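Local atomic coordinates of uncharacterized RNA methyltransferase pyrab10780 (Pyrococcus abyssi, PDB entry 2JJQ), a protein that catalyses the S-adenosyl-L-methionine-dependent methylation of uridine 54 in tRNA to 5-methyluridine. Residues 21-33 with 44-56. Residues are numbered along the deposited sequence; the frame is centred on the assembly and turned at random.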
loop_
_atom_site.group_PDB
_atom_site.type_symbol
_atom_site.label_atom_id
_atom_site.label_comp_id
_atom_site.label_asym_id
_atom_site.label_seq_id
_atom_site.Cartn_x
_atom_site.Cartn_y
_atom_site.Cartn_z
ATOM N N MET A 21 23.823 13.414 -24.018
ATOM C CA MET A 21 23.686 11.943 -24.192
ATOM C C MET A 21 24.774 11.092 -23.524
ATOM O O MET A 21 24.776 9.891 -23.678
ATOM C CB MET A 21 23.564 11.588 -25.669
ATOM C CG MET A 21 22.213 11.967 -26.275
ATOM S SD MET A 21 21.704 10.796 -27.561
ATOM C CE MET A 21 20.001 11.307 -27.849
ATOM N N ARG A 22 25.669 11.717 -22.762
ATOM C CA ARG A 22 26.638 10.969 -21.945
ATOM C C ARG A 22 26.958 11.738 -20.683
ATOM O O ARG A 22 26.910 12.974 -20.681
ATOM C CB ARG A 22 27.925 10.726 -22.728
ATOM C CG ARG A 22 28.751 9.579 -22.198
ATOM C CD ARG A 22 30.231 9.702 -22.605
ATOM N NE ARG A 22 30.810 10.995 -22.212
ATOM C CZ ARG A 22 31.101 11.355 -20.955
ATOM N NH1 ARG A 22 30.854 10.528 -19.933
ATOM N NH2 ARG A 22 31.632 12.554 -20.713
ATOM N N GLY A 23 27.277 11.027 -19.595
ATOM C CA GLY A 23 27.601 11.715 -18.339
ATOM C C GLY A 23 27.244 10.831 -17.163
ATOM O O GLY A 23 26.850 9.694 -17.353
ATOM N N VAL A 24 27.415 11.357 -15.958
ATOM C CA VAL A 24 27.072 10.611 -14.754
ATOM C C VAL A 24 25.716 11.083 -14.202
ATOM O O VAL A 24 25.415 12.279 -14.152
ATOM C CB VAL A 24 28.224 10.699 -13.725
ATOM C CG1 VAL A 24 28.824 12.037 -13.754
ATOM C CG2 VAL A 24 27.787 10.357 -12.300
ATOM N N ILE A 25 24.879 10.130 -13.838
ATOM C CA ILE A 25 23.611 10.448 -13.182
ATOM C C ILE A 25 23.932 11.174 -11.894
ATOM O O ILE A 25 24.768 10.717 -11.137
ATOM C CB ILE A 25 22.795 9.165 -12.966
ATOM C CG1 ILE A 25 22.291 8.691 -14.318
ATOM C CG2 ILE A 25 21.536 9.433 -12.174
ATOM C CD1 ILE A 25 22.968 7.549 -14.819
ATOM N N ARG A 26 23.320 12.339 -11.655
ATOM C CA ARG A 26 23.650 13.127 -10.472
ATOM C C ARG A 26 22.664 12.939 -9.332
ATOM O O ARG A 26 23.040 12.988 -8.154
ATOM C CB ARG A 26 23.719 14.608 -10.815
ATOM C CG ARG A 26 24.760 14.922 -11.892
ATOM C CD ARG A 26 26.234 14.809 -11.429
ATOM N NE ARG A 26 27.158 15.163 -12.512
ATOM C CZ ARG A 26 28.469 14.918 -12.494
ATOM N NH1 ARG A 26 29.010 14.310 -11.442
ATOM N NH2 ARG A 26 29.237 15.269 -13.535
ATOM N N LYS A 27 21.397 12.734 -9.686
ATOM C CA LYS A 27 20.373 12.554 -8.670
ATOM C C LYS A 27 19.170 11.818 -9.278
ATOM O O LYS A 27 19.126 11.533 -10.483
ATOM C CB LYS A 27 19.946 13.922 -8.118
ATOM C CG LYS A 27 19.066 14.720 -9.057
ATOM C CD LYS A 27 18.341 15.815 -8.307
ATOM C CE LYS A 27 16.918 15.956 -8.765
ATOM N NZ LYS A 27 16.147 16.841 -7.821
ATOM N N LEU A 28 18.211 11.478 -8.411
ATOM C CA LEU A 28 16.954 10.916 -8.852
ATOM C C LEU A 28 15.899 12.017 -8.735
ATOM O O LEU A 28 15.928 12.820 -7.797
ATOM C CB LEU A 28 16.547 9.734 -7.945
ATOM C CG LEU A 28 17.578 8.606 -7.891
ATOM C CD1 LEU A 28 17.091 7.409 -7.063
ATOM C CD2 LEU A 28 17.915 8.154 -9.297
ATOM N N ASN A 29 14.947 12.037 -9.631
ATOM C CA ASN A 29 13.863 12.972 -9.403
ATOM C C ASN A 29 12.848 12.341 -8.432
ATOM O O ASN A 29 13.060 11.219 -7.911
ATOM C CB ASN A 29 13.242 13.458 -10.715
ATOM C CG ASN A 29 12.385 12.426 -11.376
ATOM O OD1 ASN A 29 12.215 11.304 -10.886
ATOM N ND2 ASN A 29 11.842 12.790 -12.539
ATOM N N ASP A 30 11.742 13.039 -8.212
ATOM C CA ASP A 30 10.784 12.587 -7.215
ATOM C C ASP A 30 10.100 11.256 -7.574
ATOM O O ASP A 30 9.602 10.587 -6.674
ATOM C CB ASP A 30 9.754 13.690 -6.904
ATOM C CG ASP A 30 10.313 14.790 -6.011
ATOM O OD1 ASP A 30 11.521 14.807 -5.686
ATOM O OD2 ASP A 30 9.529 15.680 -5.635
ATOM N N ASP A 31 10.049 10.872 -8.854
ATOM C CA ASP A 31 9.530 9.541 -9.215
ATOM C C ASP A 31 10.616 8.475 -9.220
ATOM O O ASP A 31 10.390 7.317 -9.527
ATOM C CB ASP A 31 8.794 9.551 -10.566
ATOM C CG ASP A 31 7.614 10.523 -10.576
ATOM O OD1 ASP A 31 6.713 10.374 -9.717
ATOM O OD2 ASP A 31 7.608 11.454 -11.416
ATOM N N GLY A 32 11.823 8.854 -8.859
ATOM C CA GLY A 32 12.863 7.854 -8.815
ATOM C C GLY A 32 13.686 7.720 -10.072
ATOM O O GLY A 32 14.494 6.802 -10.168
ATOM N N PHE A 33 13.532 8.627 -11.033
ATOM C CA PHE A 33 14.272 8.489 -12.303
ATOM C C PHE A 33 15.589 9.246 -12.233
ATOM O O PHE A 33 15.622 10.347 -11.684
ATOM C CB PHE A 33 13.447 9.029 -13.476
ATOM C CG PHE A 33 12.142 8.308 -13.644
ATOM C CD1 PHE A 33 12.035 6.983 -13.258
ATOM C CD2 PHE A 33 11.034 8.947 -14.125
ATOM C CE1 PHE A 33 10.835 6.298 -13.372
ATOM C CE2 PHE A 33 9.825 8.268 -14.252
ATOM C CZ PHE A 33 9.726 6.953 -13.875
ATOM N N SER A 44 18.237 3.888 -13.014
ATOM C CA SER A 44 19.611 4.333 -12.919
ATOM C C SER A 44 19.900 4.802 -11.478
ATOM O O SER A 44 18.987 4.937 -10.644
ATOM C CB SER A 44 19.883 5.417 -13.983
ATOM O OG SER A 44 19.228 6.640 -13.682
ATOM N N ALA A 45 21.161 5.013 -11.172
ATOM C CA ALA A 45 21.578 5.383 -9.800
ATOM C C ALA A 45 22.504 6.567 -9.891
ATOM O O ALA A 45 23.360 6.604 -10.799
ATOM C CB ALA A 45 22.321 4.147 -9.072
ATOM N N PRO A 46 22.419 7.512 -8.941
ATOM C CA PRO A 46 23.372 8.598 -8.985
ATOM C C PRO A 46 24.773 8.033 -8.914
ATOM O O PRO A 46 25.047 7.152 -8.079
ATOM C CB PRO A 46 23.046 9.390 -7.735
ATOM C CG PRO A 46 21.531 9.113 -7.489
ATOM C CD PRO A 46 21.508 7.633 -7.770
ATOM N N GLY A 47 25.655 8.505 -9.790
ATOM C CA GLY A 47 27.031 7.955 -9.804
ATOM C C GLY A 47 27.243 6.995 -10.980
ATOM O O GLY A 47 28.380 6.720 -11.385
ATOM N N ASP A 48 26.155 6.475 -11.536
ATOM C CA ASP A 48 26.224 5.657 -12.762
ATOM C C ASP A 48 26.833 6.456 -13.906
ATOM O O ASP A 48 26.491 7.602 -14.108
ATOM C CB ASP A 48 24.817 5.284 -13.217
ATOM C CG ASP A 48 24.235 4.050 -12.535
ATOM O OD1 ASP A 48 24.941 3.280 -11.817
ATOM O OD2 ASP A 48 23.003 3.802 -12.777
ATOM N N GLU A 49 27.740 5.848 -14.652
ATOM C CA GLU A 49 28.289 6.500 -15.807
ATOM C C GLU A 49 27.575 5.810 -16.966
ATOM O O GLU A 49 27.595 4.577 -17.085
ATOM C CB GLU A 49 29.818 6.333 -15.827
ATOM C CG GLU A 49 30.477 6.829 -17.122
ATOM C CD GLU A 49 31.932 6.360 -17.248
ATOM O OE1 GLU A 49 32.594 6.158 -16.192
ATOM O OE2 GLU A 49 32.409 6.190 -18.402
ATOM N N ILE A 50 26.832 6.575 -17.750
ATOM C CA ILE A 50 26.021 5.971 -18.818
ATOM C C ILE A 50 26.223 6.646 -20.198
ATOM O O ILE A 50 26.734 7.759 -20.298
ATOM C CB ILE A 50 24.500 5.952 -18.450
ATOM C CG1 ILE A 50 23.873 7.339 -18.566
ATOM C CG2 ILE A 50 24.271 5.414 -16.988
ATOM C CD1 ILE A 50 22.389 7.237 -18.822
ATOM N N ILE A 51 25.837 5.944 -21.250
ATOM C CA ILE A 51 25.694 6.561 -22.577
ATOM C C ILE A 51 24.235 6.406 -22.977
ATOM O O ILE A 51 23.710 5.296 -22.930
ATOM C CB ILE A 51 26.578 5.856 -23.641
ATOM C CG1 ILE A 51 28.051 5.967 -23.253
ATOM C CG2 ILE A 51 26.305 6.453 -25.038
ATOM C CD1 ILE A 51 28.946 4.838 -23.758
ATOM N N VAL A 52 23.576 7.507 -23.341
ATOM C CA VAL A 52 22.175 7.433 -23.760
ATOM C C VAL A 52 22.139 7.115 -25.248
ATOM O O VAL A 52 22.674 7.885 -26.065
ATOM C CB VAL A 52 21.423 8.774 -23.549
ATOM C CG1 VAL A 52 19.962 8.670 -24.012
ATOM C CG2 VAL A 52 21.514 9.229 -22.097
ATOM N N GLU A 53 21.525 5.991 -25.596
ATOM C CA GLU A 53 21.422 5.584 -26.988
ATOM C C GLU A 53 20.147 6.109 -27.641
ATOM O O GLU A 53 20.193 6.793 -28.656
ATOM C CB GLU A 53 21.469 4.063 -27.089
ATOM C CG GLU A 53 22.737 3.468 -26.504
ATOM C CD GLU A 53 22.561 2.023 -26.122
ATOM O OE1 GLU A 53 21.450 1.663 -25.657
ATOM O OE2 GLU A 53 23.531 1.251 -26.284
ATOM N N ARG A 54 19.010 5.785 -27.039
ATOM C CA ARG A 54 17.711 6.172 -27.574
ATOM C C ARG A 54 17.011 7.109 -26.597
ATOM O O ARG A 54 17.073 6.912 -25.379
ATOM C CB ARG A 54 16.855 4.924 -27.840
ATOM C CG ARG A 54 15.547 5.195 -28.596
ATOM C CD ARG A 54 15.052 3.956 -29.338
ATOM N NE ARG A 54 16.019 3.499 -30.340
ATOM C CZ ARG A 54 16.135 4.017 -31.563
ATOM N NH1 ARG A 54 15.351 5.023 -31.949
ATOM N NH2 ARG A 54 17.044 3.538 -32.402
ATOM N N VAL A 55 16.366 8.142 -27.132
ATOM C CA VAL A 55 15.503 8.997 -26.316
ATOM C C VAL A 55 14.050 8.854 -26.759
ATOM O O VAL A 55 13.777 8.561 -27.928
ATOM C CB VAL A 55 15.927 10.492 -26.352
ATOM C CG1 VAL A 55 17.158 10.717 -25.484
ATOM C CG2 VAL A 55 16.152 10.964 -27.794
ATOM N N GLU A 56 13.130 9.027 -25.811
ATOM C CA GLU A 56 11.700 9.077 -26.099
ATOM C C GLU A 56 11.091 10.217 -25.308
ATOM O O GLU A 56 11.648 10.630 -24.284
ATOM C CB GLU A 56 11.017 7.757 -25.734
ATOM C CG GLU A 56 11.556 6.578 -26.501
ATOM C CD GLU A 56 10.525 5.484 -26.665
ATOM O OE1 GLU A 56 9.397 5.785 -27.111
ATOM O OE2 GLU A 56 10.840 4.316 -26.364
HETATM O O HOH W 1 16.373 5.429 -11.185
#
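Met21 and Gly23 pair with Val52 and Ile50 of strand 49-56 through antiparallel backbone bonds. Val52 N reaches Met21 O at 2.7 Å, and Ile50 N meets Gly23 O at 3.1 Å, while the return bond from Gly23 N to Ile50 O is weak. The ladder then runs into the type II turn from Ala45 to Asp48: Ile25 N donates to Asp48 O, and Gly47 N comes back to Ile25 O at 2.7 Å. The turn is tied internally by Ala45 N, which meets Asp48 OD2 from above the carboxylate plane; Arg76 forms a salt bridge with that same oxygen.

Among the apolar groups, Ile25 fills the space between the turn and Ile50, touching Ser44 and Ala45 as well. Its CG1 branch sits anti to the carbonyl carbon (chi1 -71°), and CD1 ends tightly against Ile50 CG2 at 3.3 Å, the two side chains crossing at about a right angle, with Asp48 CB alongside. Farther along, Leu28 CD2 meets Pro46 CD at 3.9 Å, again with the side chains crossed, against helix 97-112, where Phe103 touches Leu28 and Tyr99 touches Pro46. At the other end, Met21 CE rests on Val55 CG1 at 3.7 Å.

The chain turns a corner at Gly23, so residues 21-22 run beside strand 49-56 while the chain beyond pairs with strand 34-36, as expected of the small, strongly bent beta-barrel of a TRAM-like domain.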